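Local coordinates for protein aminotransferase TlmJ (Streptoalloteichus hindustanus, PDB 5UID) that probably transfers amino groups with pyridoxal 5'-phosphate as cofactor, as a DegT/DnrJ/EryC1-family aminotransferase of natural-product biosynthesis, at residues A[82-94]-A[328-340]. Numbering follows the deposited sequence.
With SO4 (sulfate ion), chain E.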
loop_
_atom_site.group_PDB
_atom_site.type_symbol
_atom_site.label_atom_id
_atom_site.label_comp_id
_atom_site.label_asym_id
_atom_site.label_seq_id
_atom_site.Cartn_x
_atom_site.Cartn_y
_atom_site.Cartn_z
ATOM N N LEU A 82 4.924 -23.587 -5.259
ATOM C CA LEU A 82 3.581 -23.122 -4.953
ATOM C C LEU A 82 2.635 -23.780 -5.944
ATOM O O LEU A 82 3.039 -24.074 -7.074
ATOM C CB LEU A 82 3.465 -21.589 -5.029
ATOM C CG LEU A 82 3.523 -20.859 -6.375
ATOM C CD1 LEU A 82 3.156 -19.388 -6.181
ATOM C CD2 LEU A 82 4.892 -20.980 -7.047
ATOM N N PRO A 83 1.390 -24.048 -5.550
ATOM C CA PRO A 83 0.448 -24.655 -6.495
ATOM C C PRO A 83 0.159 -23.721 -7.657
ATOM O O PRO A 83 0.195 -22.495 -7.523
ATOM C CB PRO A 83 -0.803 -24.901 -5.643
ATOM C CG PRO A 83 -0.684 -23.944 -4.509
ATOM C CD PRO A 83 0.785 -23.843 -4.225
ATOM N N SER A 84 -0.113 -24.321 -8.820
ATOM C CA SER A 84 -0.531 -23.530 -9.972
ATOM C C SER A 84 -1.763 -22.698 -9.648
ATOM O O SER A 84 -1.929 -21.596 -10.182
ATOM C CB SER A 84 -0.798 -24.443 -11.167
ATOM O OG SER A 84 -1.156 -23.693 -12.312
ATOM N N ILE A 85 -2.624 -23.203 -8.770
ATOM C CA ILE A 85 -3.801 -22.448 -8.318
ATOM C C ILE A 85 -3.330 -21.600 -7.144
ATOM O O ILE A 85 -3.542 -21.912 -5.969
ATOM C CB ILE A 85 -4.974 -23.366 -7.960
ATOM C CG1 ILE A 85 -5.257 -24.337 -9.109
ATOM C CG2 ILE A 85 -6.217 -22.543 -7.632
ATOM C CD1 ILE A 85 -5.515 -23.654 -10.437
ATOM N N SER A 86 -2.656 -20.499 -7.471
ATOM C CA SER A 86 -2.207 -19.536 -6.479
ATOM C C SER A 86 -2.510 -18.133 -6.980
ATOM O O SER A 86 -2.722 -17.910 -8.174
ATOM C CB SER A 86 -0.706 -19.673 -6.176
ATOM O OG SER A 86 -0.416 -20.907 -5.543
ATOM N N PHE A 87 -2.534 -17.187 -6.047
ATOM C CA PHE A 87 -2.728 -15.792 -6.408
ATOM C C PHE A 87 -1.516 -15.278 -7.173
ATOM O O PHE A 87 -0.373 -15.634 -6.866
ATOM C CB PHE A 87 -2.967 -14.947 -5.156
ATOM C CG PHE A 87 -3.180 -13.491 -5.441
ATOM C CD1 PHE A 87 -4.322 -13.060 -6.098
ATOM C CD2 PHE A 87 -2.242 -12.551 -5.049
ATOM C CE1 PHE A 87 -4.520 -11.718 -6.364
ATOM C CE2 PHE A 87 -2.434 -11.208 -5.311
ATOM C CZ PHE A 87 -3.576 -10.792 -5.968
ATOM N N VAL A 88 -1.773 -14.438 -8.180
ATOM C CA VAL A 88 -0.705 -13.967 -9.060
ATOM C C VAL A 88 0.366 -13.217 -8.276
ATOM O O VAL A 88 1.554 -13.275 -8.619
ATOM C CB VAL A 88 -1.293 -13.101 -10.194
ATOM C CG1 VAL A 88 -2.038 -11.898 -9.628
ATOM C CG2 VAL A 88 -0.202 -12.657 -11.157
ATOM N N GLY A 89 -0.026 -12.521 -7.205
ATOM C CA GLY A 89 0.942 -11.784 -6.412
ATOM C C GLY A 89 1.939 -12.673 -5.698
ATOM O O GLY A 89 3.062 -12.248 -5.415
ATOM N N ALA A 90 1.548 -13.913 -5.393
ATOM C CA ALA A 90 2.478 -14.844 -4.765
ATOM C C ALA A 90 3.595 -15.236 -5.723
ATOM O O ALA A 90 4.765 -15.300 -5.330
ATOM C CB ALA A 90 1.733 -16.087 -4.273
ATOM N N ALA A 91 3.255 -15.501 -6.985
ATOM C CA ALA A 91 4.280 -15.840 -7.965
ATOM C C ALA A 91 5.122 -14.622 -8.320
ATOM O O ALA A 91 6.334 -14.740 -8.532
ATOM C CB ALA A 91 3.636 -16.436 -9.217
ATOM N N ASN A 92 4.497 -13.444 -8.390
ATOM C CA ASN A 92 5.250 -12.223 -8.656
ATOM C C ASN A 92 6.237 -11.934 -7.533
ATOM O O ASN A 92 7.352 -11.461 -7.783
ATOM C CB ASN A 92 4.293 -11.044 -8.851
ATOM C CG ASN A 92 3.662 -11.021 -10.234
ATOM O OD1 ASN A 92 3.882 -11.920 -11.046
ATOM N ND2 ASN A 92 2.868 -9.990 -10.506
ATOM N N ALA A 93 5.849 -12.223 -6.287
ATOM C CA ALA A 93 6.757 -12.016 -5.164
ATOM C C ALA A 93 8.009 -12.874 -5.292
ATOM O O ALA A 93 9.078 -12.487 -4.808
ATOM C CB ALA A 93 6.042 -12.312 -3.847
ATOM N N ILE A 94 7.897 -14.031 -5.943
ATOM C CA ILE A 94 9.048 -14.908 -6.130
ATOM C C ILE A 94 9.918 -14.418 -7.280
ATOM O O ILE A 94 11.130 -14.229 -7.128
ATOM C CB ILE A 94 8.574 -16.356 -6.357
ATOM C CG1 ILE A 94 7.788 -16.857 -5.141
ATOM C CG2 ILE A 94 9.758 -17.272 -6.660
ATOM C CD1 ILE A 94 6.811 -17.966 -5.462
ATOM N N PHE A 328 -13.976 -17.622 -11.935
ATOM C CA PHE A 328 -13.083 -18.697 -11.528
ATOM C C PHE A 328 -11.849 -18.117 -10.857
ATOM O O PHE A 328 -11.244 -17.169 -11.369
ATOM C CB PHE A 328 -12.660 -19.572 -12.713
ATOM C CG PHE A 328 -11.579 -20.559 -12.369
ATOM C CD1 PHE A 328 -11.875 -21.709 -11.657
ATOM C CD2 PHE A 328 -10.262 -20.325 -12.743
ATOM C CE1 PHE A 328 -10.881 -22.616 -11.330
ATOM C CE2 PHE A 328 -9.265 -21.226 -12.418
ATOM C CZ PHE A 328 -9.575 -22.373 -11.711
ATOM N N ARG A 329 -11.489 -18.688 -9.711
ATOM C CA ARG A 329 -10.224 -18.445 -9.036
ATOM C C ARG A 329 -9.614 -19.796 -8.697
ATOM O O ARG A 329 -10.342 -20.735 -8.363
ATOM C CB ARG A 329 -10.413 -17.625 -7.751
ATOM C CG ARG A 329 -11.046 -16.258 -7.943
ATOM C CD ARG A 329 -10.079 -15.282 -8.586
ATOM N NE ARG A 329 -10.602 -13.920 -8.561
ATOM C CZ ARG A 329 -11.390 -13.410 -9.500
ATOM N NH1 ARG A 329 -11.823 -12.161 -9.398
ATOM N NH2 ARG A 329 -11.743 -14.151 -10.542
ATOM N N TYR A 330 -8.292 -19.913 -8.806
ATOM C CA TYR A 330 -7.417 -18.880 -9.349
ATOM C C TYR A 330 -6.856 -19.385 -10.665
ATOM O O TYR A 330 -6.514 -20.564 -10.777
ATOM C CB TYR A 330 -6.284 -18.546 -8.370
ATOM C CG TYR A 330 -6.763 -18.027 -7.035
ATOM C CD1 TYR A 330 -7.126 -18.901 -6.018
ATOM C CD2 TYR A 330 -6.861 -16.663 -6.794
ATOM C CE1 TYR A 330 -7.574 -18.432 -4.797
ATOM C CE2 TYR A 330 -7.308 -16.183 -5.574
ATOM C CZ TYR A 330 -7.664 -17.070 -4.580
ATOM O OH TYR A 330 -8.109 -16.595 -3.367
ATOM N N ALA A 331 -6.769 -18.503 -11.656
ATOM C CA ALA A 331 -6.290 -18.899 -12.972
ATOM C C ALA A 331 -4.959 -19.634 -12.842
ATOM O O ALA A 331 -4.089 -19.207 -12.071
ATOM C CB ALA A 331 -6.137 -17.674 -13.875
ATOM N N PRO A 332 -4.774 -20.746 -13.550
ATOM C CA PRO A 332 -3.552 -21.544 -13.372
ATOM C C PRO A 332 -2.323 -20.780 -13.836
ATOM O O PRO A 332 -2.172 -20.469 -15.020
ATOM C CB PRO A 332 -3.813 -22.786 -14.229
ATOM C CG PRO A 332 -4.808 -22.343 -15.247
ATOM C CD PRO A 332 -5.672 -21.314 -14.570
ATOM N N LEU A 333 -1.436 -20.476 -12.884
ATOM C CA LEU A 333 -0.264 -19.663 -13.186
ATOM C C LEU A 333 0.771 -20.410 -14.012
ATOM O O LEU A 333 1.580 -19.767 -14.691
ATOM C CB LEU A 333 0.359 -19.161 -11.884
ATOM C CG LEU A 333 -0.501 -18.178 -11.086
ATOM C CD1 LEU A 333 0.190 -17.802 -9.787
ATOM C CD2 LEU A 333 -0.801 -16.945 -11.926
ATOM N N HIS A 334 0.762 -21.744 -13.989
ATOM C CA HIS A 334 1.719 -22.488 -14.794
ATOM C C HIS A 334 1.439 -22.372 -16.285
ATOM O O HIS A 334 2.253 -22.840 -17.088
ATOM C CB HIS A 334 1.742 -23.960 -14.375
ATOM C CG HIS A 334 0.648 -24.785 -14.976
ATOM N ND1 HIS A 334 -0.650 -24.753 -14.513
ATOM C CD2 HIS A 334 0.663 -25.682 -15.991
ATOM C CE1 HIS A 334 -1.390 -25.586 -15.223
ATOM N NE2 HIS A 334 -0.617 -26.162 -16.126
ATOM N N LEU A 335 0.321 -21.761 -16.670
ATOM C CA LEU A 335 0.023 -21.472 -18.064
ATOM C C LEU A 335 0.299 -20.020 -18.435
ATOM O O LEU A 335 0.057 -19.630 -19.580
ATOM C CB LEU A 335 -1.436 -21.820 -18.376
ATOM C CG LEU A 335 -1.828 -23.280 -18.124
ATOM C CD1 LEU A 335 -3.286 -23.525 -18.491
ATOM C CD2 LEU A 335 -0.915 -24.224 -18.885
ATOM N N VAL A 336 0.789 -19.214 -17.497
ATOM C CA VAL A 336 1.180 -17.837 -17.778
ATOM C C VAL A 336 2.635 -17.843 -18.228
ATOM O O VAL A 336 3.524 -18.239 -17.468
ATOM C CB VAL A 336 0.981 -16.937 -16.549
ATOM C CG1 VAL A 336 1.369 -15.504 -16.879
ATOM C CG2 VAL A 336 -0.459 -17.005 -16.071
ATOM N N SER A 337 2.877 -17.397 -19.463
ATOM C CA SER A 337 4.194 -17.542 -20.073
ATOM C C SER A 337 5.274 -16.713 -19.386
ATOM O O SER A 337 6.461 -16.946 -19.633
ATOM C CB SER A 337 4.121 -17.166 -21.555
ATOM O OG SER A 337 3.591 -15.863 -21.719
ATOM N N ALA A 338 4.902 -15.755 -18.535
ATOM C CA ALA A 338 5.905 -14.883 -17.931
ATOM C C ALA A 338 6.804 -15.633 -16.954
ATOM O O ALA A 338 7.960 -15.244 -16.757
ATOM C CB ALA A 338 5.225 -13.707 -17.231
ATOM N N TYR A 339 6.304 -16.708 -16.341
ATOM C CA TYR A 339 7.047 -17.426 -15.312
ATOM C C TYR A 339 7.928 -18.534 -15.880
ATOM O O TYR A 339 8.231 -19.501 -15.171
ATOM C CB TYR A 339 6.083 -17.992 -14.269
ATOM C CG TYR A 339 5.142 -16.959 -13.695
ATOM C CD1 TYR A 339 5.622 -15.907 -12.924
ATOM C CD2 TYR A 339 3.776 -17.037 -13.921
ATOM C CE1 TYR A 339 4.765 -14.959 -12.396
ATOM C CE2 TYR A 339 2.910 -16.095 -13.397
ATOM C CZ TYR A 339 3.410 -15.058 -12.635
ATOM O OH TYR A 339 2.549 -14.119 -12.115
ATOM N N GLY A 340 8.346 -18.420 -17.137
ATOM C CA GLY A 340 9.250 -19.388 -17.720
ATOM C C GLY A 340 8.550 -20.659 -18.162
ATOM O O GLY A 340 7.336 -20.825 -18.042
HETATM S S SO4 E . -13.382 -11.431 -12.616
HETATM O O1 SO4 E . -14.615 -12.202 -12.739
HETATM O O2 SO4 E . -12.235 -12.334 -12.637
HETATM O O3 SO4 E . -13.400 -10.691 -11.356
HETATM O O4 SO4 E . -13.286 -10.496 -13.733
HETATM O O HOH W 1 -3.976 -16.980 -10.492
#
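Phe328 meets Ile85 at the rim of its ring, CZ lying 4.4 Å from Ile85 CD1. The following residue, Arg329, takes little part in the pairing; its NH1 and NH2 grip a sulfate ion, probably from the crystallisation liquor. After a cis peptide bond, Tyr330 sets its ring between Ile85 CG2, near the ring plane at one edge, and the backbone of Ser86 and Phe87, with CB 3.6 Å from Ser86 O. Its OH is hydrogen-bonded to O3 of the pyridoxal-phosphate-modified lysine at position 187, which ties the contact to the cofactor. A water donates to both Ala331 O and Ser86 O, bridging the two backbones where they do not bond directly.

Pro332 rests its CB on Ser84 OG. Leu333 then donates its N-H to Ser84 O in a nearly straight bond (3.0 Å, 175°), and its CD1 reaches Ser86 O and Ala91 CB beside the start of helix 88-95. Ser84 OG, turned anti to its own nitrogen (chi1 -178°), accepts the N-H of His334 and forms a hydrogen bond with His334 ND1, at the edge of the imidazole, whose very short length (2.5 Å) is doubtful. Last comes Tyr339: Ala91 CB sits over one ring face, 4.0 Å from the centroid, and OH donates to Asn92 OD1 (2.8 Å) from above the amide's carbonyl plane. Asn92 ND2 bonds Gly242 O of the second subunit.

The loop between helices 309-321 and 346-354 thus packs on the C-terminal end of strand 79-83, in the large mixed sheet, and on the start of helix 88-95, consistent with a fold type I aminotransferase. With Ser84 at ND1 and Glu349 hydrogen-bonded to NE2, the imidazole of His334 is probably held in one rotation, and the carboxylate may polarise it.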